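Local coordinates for phage-like element PBSX protein XepA (Bacillus subtilis, PDB 6IA5), which is a pentameric protein of the PBSX prophage lytic cassette that probably binds the cytoplasmic membrane, at the interface of chains A and B and the interface of chains A and C. Numbering follows the deposited sequence. Chains: chain A/B/C, Phage-like element PBSX protein XepA.

Contact 1: the interface of chains A and B. Residues chain A 204, 206, 248; chain B 220-224, 226.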
# COMPACT_ATOMS: atom_id res chain seq x y z
N GLU A 204 -38.51 13.90 6.61
CA GLU A 204 -39.19 15.00 7.27
C GLU A 204 -40.25 15.58 6.34
O GLU A 204 -39.99 15.80 5.16
CB GLU A 204 -38.20 16.08 7.69
CG GLU A 204 -38.80 17.00 8.75
CD GLU A 204 -38.00 18.22 9.15
OE1 GLU A 204 -36.76 18.22 8.86
OE2 GLU A 204 -38.62 19.15 9.77
N TYR A 206 -42.86 18.87 6.16
CA TYR A 206 -42.99 20.18 6.78
C TYR A 206 -43.41 21.21 5.73
O TYR A 206 -43.07 21.10 4.55
CB TYR A 206 -41.68 20.61 7.45
CG TYR A 206 -40.50 20.74 6.51
CD1 TYR A 206 -39.79 19.63 6.11
CD2 TYR A 206 -40.12 21.98 6.00
CE1 TYR A 206 -38.71 19.73 5.24
CE2 TYR A 206 -39.05 22.11 5.13
CZ TYR A 206 -38.34 20.98 4.75
OH TYR A 206 -37.28 21.07 3.90
N ALA A 248 -41.33 13.49 11.40
CA ALA A 248 -40.33 12.72 10.68
C ALA A 248 -40.65 11.24 10.82
O ALA A 248 -41.07 10.80 11.87
CB ALA A 248 -38.95 13.06 11.22
N SER B 220 -33.60 17.33 11.48
CA SER B 220 -33.37 16.71 10.19
C SER B 220 -33.06 17.82 9.17
O SER B 220 -32.43 18.81 9.51
CB SER B 220 -34.57 15.86 9.80
OG SER B 220 -34.30 15.13 8.59
N VAL B 221 -33.59 17.69 7.96
CA VAL B 221 -33.23 18.55 6.84
C VAL B 221 -33.77 19.97 7.02
O VAL B 221 -33.09 20.91 6.66
CB VAL B 221 -33.64 17.92 5.50
CG1 VAL B 221 -33.34 18.86 4.33
CG2 VAL B 221 -32.93 16.58 5.30
N SER B 222 -34.96 20.14 7.61
CA SER B 222 -35.56 21.46 7.66
C SER B 222 -34.86 22.36 8.67
O SER B 222 -34.96 23.58 8.56
CB SER B 222 -37.04 21.41 7.97
OG SER B 222 -37.25 21.26 9.37
N GLY B 223 -34.22 21.78 9.69
CA GLY B 223 -33.68 22.57 10.77
C GLY B 223 -34.67 22.82 11.91
O GLY B 223 -34.28 23.36 12.93
N GLN B 224 -35.94 22.43 11.74
CA GLN B 224 -36.89 22.48 12.85
C GLN B 224 -36.65 21.32 13.81
O GLN B 224 -36.32 20.22 13.39
CB GLN B 224 -38.34 22.41 12.35
CG GLN B 224 -38.75 23.59 11.48
CD GLN B 224 -38.82 24.80 12.37
OE1 GLN B 224 -38.08 25.77 12.22
NE2 GLN B 224 -39.71 24.75 13.34
N LEU B 226 -37.59 18.28 16.09
CA LEU B 226 -38.54 17.18 16.03
C LEU B 226 -38.39 16.35 17.30
O LEU B 226 -37.26 16.02 17.69
CB LEU B 226 -38.22 16.31 14.82
CG LEU B 226 -38.34 17.02 13.47
CD1 LEU B 226 -37.34 16.44 12.45
CD2 LEU B 226 -39.78 16.98 12.94
O HOH W 1 -35.57 19.27 11.08
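This patch joins neighbouring subunits of the pentamer of XepA, a protein related to B. subtilis YqxG/YqdC, by setting an acidic strand residue of chain A against a serine-containing turn of chain B in the strand-rich C-terminal part of the protein. A:Glu204, on strand 200-207, reaches out to B:Ser222 in the loop that connects strands 211-219 and 225-227. The carboxylate receives two donors from this one residue. The backbone amide of B:Ser222 bonds to A:Glu204 OE1 (N to OE1 2.9 Å), and its hydroxyl OG donates to A:Glu204 OE2 over a short 2.5 Å. Both donors use the syn sides of the carboxylate oxygens but stand out of its plane, the amide by 33° and the hydroxyl by 23°. With CG anti to the backbone N (chi1 -162°) and an extended chain, A:Glu204 carries its carboxylate well away from its own strand. Within the turn, B:Gln224 N donates to B:Ser222 OG at 3.0 Å, which would help to orient the hydroxyl toward the glutamate. A water links A:Glu204 OE1 (2.7 Å) to B:Ser220 N and B:Gln224 O, giving this oxygen a further partner. The methylene CB of B:Ser222 lies over the centre of the A:Tyr206 ring in a CH-pi contact, 3.4 Å from the centroid. Beside the carboxylate, B:Leu226 CD1 packs against A:Glu204 CD at 3.8 Å and touches A:Ala248 CB at 3.9 Å.

Contact 2: the interface of chains A and C. Residues chain A 22-23, 30; chain C 36, 39, 65, 67, 139.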
# COMPACT_ATOMS: atom_id res chain seq x y z
N TYR A 22 36.29 -9.12 -9.32
CA TYR A 22 35.32 -9.93 -8.59
C TYR A 22 35.15 -11.28 -9.29
O TYR A 22 35.73 -11.50 -10.34
CB TYR A 22 33.99 -9.18 -8.40
CG TYR A 22 33.12 -9.03 -9.63
CD1 TYR A 22 33.48 -8.18 -10.68
CD2 TYR A 22 31.92 -9.73 -9.75
CE1 TYR A 22 32.66 -8.03 -11.81
CE2 TYR A 22 31.12 -9.61 -10.88
CZ TYR A 22 31.46 -8.74 -11.90
OH TYR A 22 30.62 -8.64 -12.99
N ARG A 23 34.32 -12.14 -8.68
CA ARG A 23 34.18 -13.55 -8.98
C ARG A 23 35.31 -14.32 -8.28
O ARG A 23 36.31 -13.73 -7.86
CB ARG A 23 34.00 -13.84 -10.48
CG ARG A 23 32.89 -13.04 -11.14
CD ARG A 23 32.54 -13.55 -12.53
NE ARG A 23 31.67 -12.61 -13.22
CZ ARG A 23 30.34 -12.55 -13.07
NH1 ARG A 23 29.69 -13.50 -12.40
NH2 ARG A 23 29.67 -11.56 -13.60
N VAL A 30 34.61 -4.46 -12.28
CA VAL A 30 33.44 -3.60 -12.13
C VAL A 30 33.94 -2.22 -11.68
O VAL A 30 34.86 -2.14 -10.87
CB VAL A 30 32.41 -4.20 -11.14
CG1 VAL A 30 32.99 -4.41 -9.73
CG2 VAL A 30 31.15 -3.35 -11.05
N LEU C 36 26.43 -4.56 -11.88
CA LEU C 36 27.11 -5.84 -12.10
C LEU C 36 26.13 -7.01 -12.02
O LEU C 36 26.46 -8.09 -12.53
CB LEU C 36 28.28 -6.02 -11.13
CG LEU C 36 27.96 -6.47 -9.69
CD1 LEU C 36 29.26 -6.81 -8.95
CD2 LEU C 36 27.17 -5.42 -8.89
N VAL C 39 25.53 -8.62 -15.35
CA VAL C 39 26.64 -9.31 -15.99
C VAL C 39 26.54 -10.79 -15.62
O VAL C 39 26.10 -11.13 -14.53
CB VAL C 39 28.00 -8.69 -15.59
CG1 VAL C 39 29.17 -9.40 -16.26
CG2 VAL C 39 28.06 -7.21 -15.93
N VAL C 65 34.81 -6.70 -3.73
CA VAL C 65 33.39 -6.62 -4.02
C VAL C 65 32.68 -7.63 -3.13
O VAL C 65 32.92 -8.83 -3.25
CB VAL C 65 33.11 -6.87 -5.51
CG1 VAL C 65 31.61 -6.82 -5.80
CG2 VAL C 65 33.86 -5.84 -6.36
N ILE C 67 30.02 -9.90 -2.35
CA ILE C 67 28.90 -10.50 -3.07
C ILE C 67 27.74 -10.73 -2.08
O ILE C 67 27.94 -11.38 -1.05
CB ILE C 67 29.31 -11.82 -3.76
CG1 ILE C 67 30.47 -11.62 -4.75
CG2 ILE C 67 28.12 -12.49 -4.44
CD1 ILE C 67 30.26 -10.50 -5.74
N VAL C 139 26.11 -12.32 -10.19
CA VAL C 139 26.21 -11.96 -8.78
C VAL C 139 25.90 -10.47 -8.65
O VAL C 139 26.01 -9.73 -9.63
CB VAL C 139 27.61 -12.26 -8.20
CG1 VAL C 139 27.86 -13.77 -8.14
CG2 VAL C 139 28.71 -11.55 -9.00
O HOH W 2 27.33 -10.72 -12.23
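A:Tyr22 of strand 20-22 packs into an aliphatic surface of chain C, made by C:Leu36, C:Val65 and C:Val139, at a subunit interface of the XepA pentamer. The apolar contacts centre on its ring. At one edge, in the ring plane, C:Val139 CG2 meets A:Tyr22 CE2 at 3.6 Å. C:Leu36 CD1 lies over one face, displaced toward the rim, 3.9 Å from the same CE2. With CG between the backbone N and the carbonyl carbon (chi1 73°), the tyrosine turns its ring toward these two residues while its CB rests against C:Val65 CB. A:Val30, on strand 28-35, extends the apolar seam with both branches: CG1 touches C:Val65 CG2 at 3.8 Å, and CG2 approaches C:Leu36 CB. Flat groups of chain A also meet each other. On the side of the ring away from C:Leu36, the guanidinium of A:Arg23 lies beside the CE2 rim, with A:Tyr22 CE2 3.5 Å above the guanidinium plane and offset toward its rim. C:Val39 comes to the edge of that guanidinium, in its plane, and its CG1 and CB also pack near the phenol oxygen. Polar links run through a water bonded to A:Arg23 NH2 at 2.8 Å. On the chain C side this water meets C:Leu36 O, and C:Val39 O at 2.6 Å, while C:Val139 N bonds to it almost straight, at 2.9 Å and 171°.

Contact 3: the interface of chains A and B. Residues chain A 9-10, 19, 21; chain B 3-4, 6.
Two tyrosines near the N-terminus of chain B, B:Tyr4 and B:Tyr6, pack on the proline-bearing N-terminal segments of chain A, with A:Pro9 and A:Pro21 in the tight part of the contact. Both prolines approach B:Tyr4 from the same side of its ring, near its two flanks: A:Pro9 CB lies 3.4 Å from CE1, and A:Pro21 CG lies 3.6 Å from CE2. The carbonyl oxygen of A:Leu10 comes to the ring edge, in plane, and also accepts the backbone amide of B:Tyr4 (N to O 3.1 Å). This bond is somewhat bent, 148° at the hydrogen, and its donor is tilted 23° from the carbonyl plane. B:Tyr6, with CG between the backbone N and the carbonyl carbon (chi1 61°), sends its phenol toward A:Pro9, crossing it at about a right angle with OH 3.4 Å from CB. A:Val19 CG2 meets B:Tyr6 CZ at 3.8 Å, on the opposite side of the ring from A:Leu10 O, and A:Pro21 CB lies by CD2. The looser side is different in character. There a water joins B:Tyr6 OH (2.6 Å) to A:Pro9 O (2.8 Å), lying at the edge of the tyrosine ring in its plane. The poorly ordered B:Lys3, the first modelled residue of its chain, merely brushes A:Leu10 with its aliphatic part. The site thus anchors the N-terminal end of one subunit on its neighbour and probably helps hold the pentamer together.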
# COMPACT_ATOMS: atom_id res chain seq x y z
N PRO A 9 44.16 -0.68 -9.81
CA PRO A 9 44.73 -1.97 -10.19
C PRO A 9 45.06 -1.96 -11.68
O PRO A 9 44.55 -1.12 -12.43
CB PRO A 9 43.60 -2.97 -9.88
CG PRO A 9 42.33 -2.12 -10.01
CD PRO A 9 42.74 -0.78 -9.44
N LEU A 10 45.88 -2.93 -12.10
CA LEU A 10 46.22 -3.14 -13.49
C LEU A 10 45.56 -4.44 -13.91
O LEU A 10 45.51 -5.37 -13.10
CB LEU A 10 47.75 -3.26 -13.63
CG LEU A 10 48.63 -2.01 -13.76
CD1 LEU A 10 48.05 -0.73 -13.19
CD2 LEU A 10 50.04 -2.27 -13.23
N VAL A 19 38.62 0.24 -11.38
CA VAL A 19 37.77 -0.94 -11.27
C VAL A 19 38.20 -1.73 -10.04
O VAL A 19 39.27 -1.51 -9.48
CB VAL A 19 37.80 -1.82 -12.53
CG1 VAL A 19 37.32 -1.06 -13.76
CG2 VAL A 19 39.19 -2.46 -12.78
N PRO A 21 38.27 -6.08 -8.99
CA PRO A 21 38.06 -7.44 -9.50
C PRO A 21 36.94 -8.12 -8.72
O PRO A 21 36.70 -7.74 -7.57
CB PRO A 21 39.42 -8.11 -9.19
CG PRO A 21 39.90 -7.41 -7.92
CD PRO A 21 39.40 -5.98 -8.05
N LYS B 3 49.31 -6.91 -11.34
CA LYS B 3 48.33 -7.30 -12.41
C LYS B 3 47.40 -8.37 -11.85
O LYS B 3 47.83 -9.26 -11.13
CB LYS B 3 49.04 -7.76 -13.69
CG LYS B 3 49.88 -6.69 -14.36
CD LYS B 3 50.58 -7.17 -15.60
CE LYS B 3 51.93 -6.52 -15.79
NZ LYS B 3 52.23 -6.30 -17.22
N TYR B 4 46.11 -8.27 -12.19
CA TYR B 4 45.08 -9.18 -11.72
C TYR B 4 44.76 -10.18 -12.83
O TYR B 4 45.33 -10.13 -13.91
CB TYR B 4 43.84 -8.39 -11.30
CG TYR B 4 43.99 -7.69 -9.98
CD1 TYR B 4 44.73 -6.52 -9.89
CD2 TYR B 4 43.39 -8.19 -8.83
CE1 TYR B 4 44.88 -5.86 -8.68
CE2 TYR B 4 43.54 -7.54 -7.61
CZ TYR B 4 44.27 -6.37 -7.54
OH TYR B 4 44.43 -5.70 -6.36
N TYR B 6 41.74 -10.44 -14.37
CA TYR B 6 40.81 -9.99 -15.40
C TYR B 6 41.61 -9.28 -16.49
O TYR B 6 42.71 -8.77 -16.24
CB TYR B 6 39.73 -9.06 -14.81
CG TYR B 6 40.31 -7.81 -14.20
CD1 TYR B 6 40.59 -6.70 -14.98
CD2 TYR B 6 40.63 -7.75 -12.85
CE1 TYR B 6 41.13 -5.55 -14.43
CE2 TYR B 6 41.20 -6.62 -12.29
CZ TYR B 6 41.48 -5.53 -13.09
OH TYR B 6 42.04 -4.40 -12.56
O HOH W 3 42.72 -2.43 -14.11

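Contacts 2 and 3 lie close together, their C-alpha centres about 13 Å apart, whereas the C-alpha centre of contact 1 is about 76 Å from that of contact 2 and about 86 Å from that of contact 3. Contacts 1 and 3 tie chain A to the same neighbour, chain B, at distant ends of an elongated subunit. The short strand 20-22 joins contacts 2 and 3: its A:Pro21 faces chain B, while the following A:Tyr22 faces chain C. One N-terminal element thus engages two partners, and repetition in all five copies would knit the pentamer at both ends.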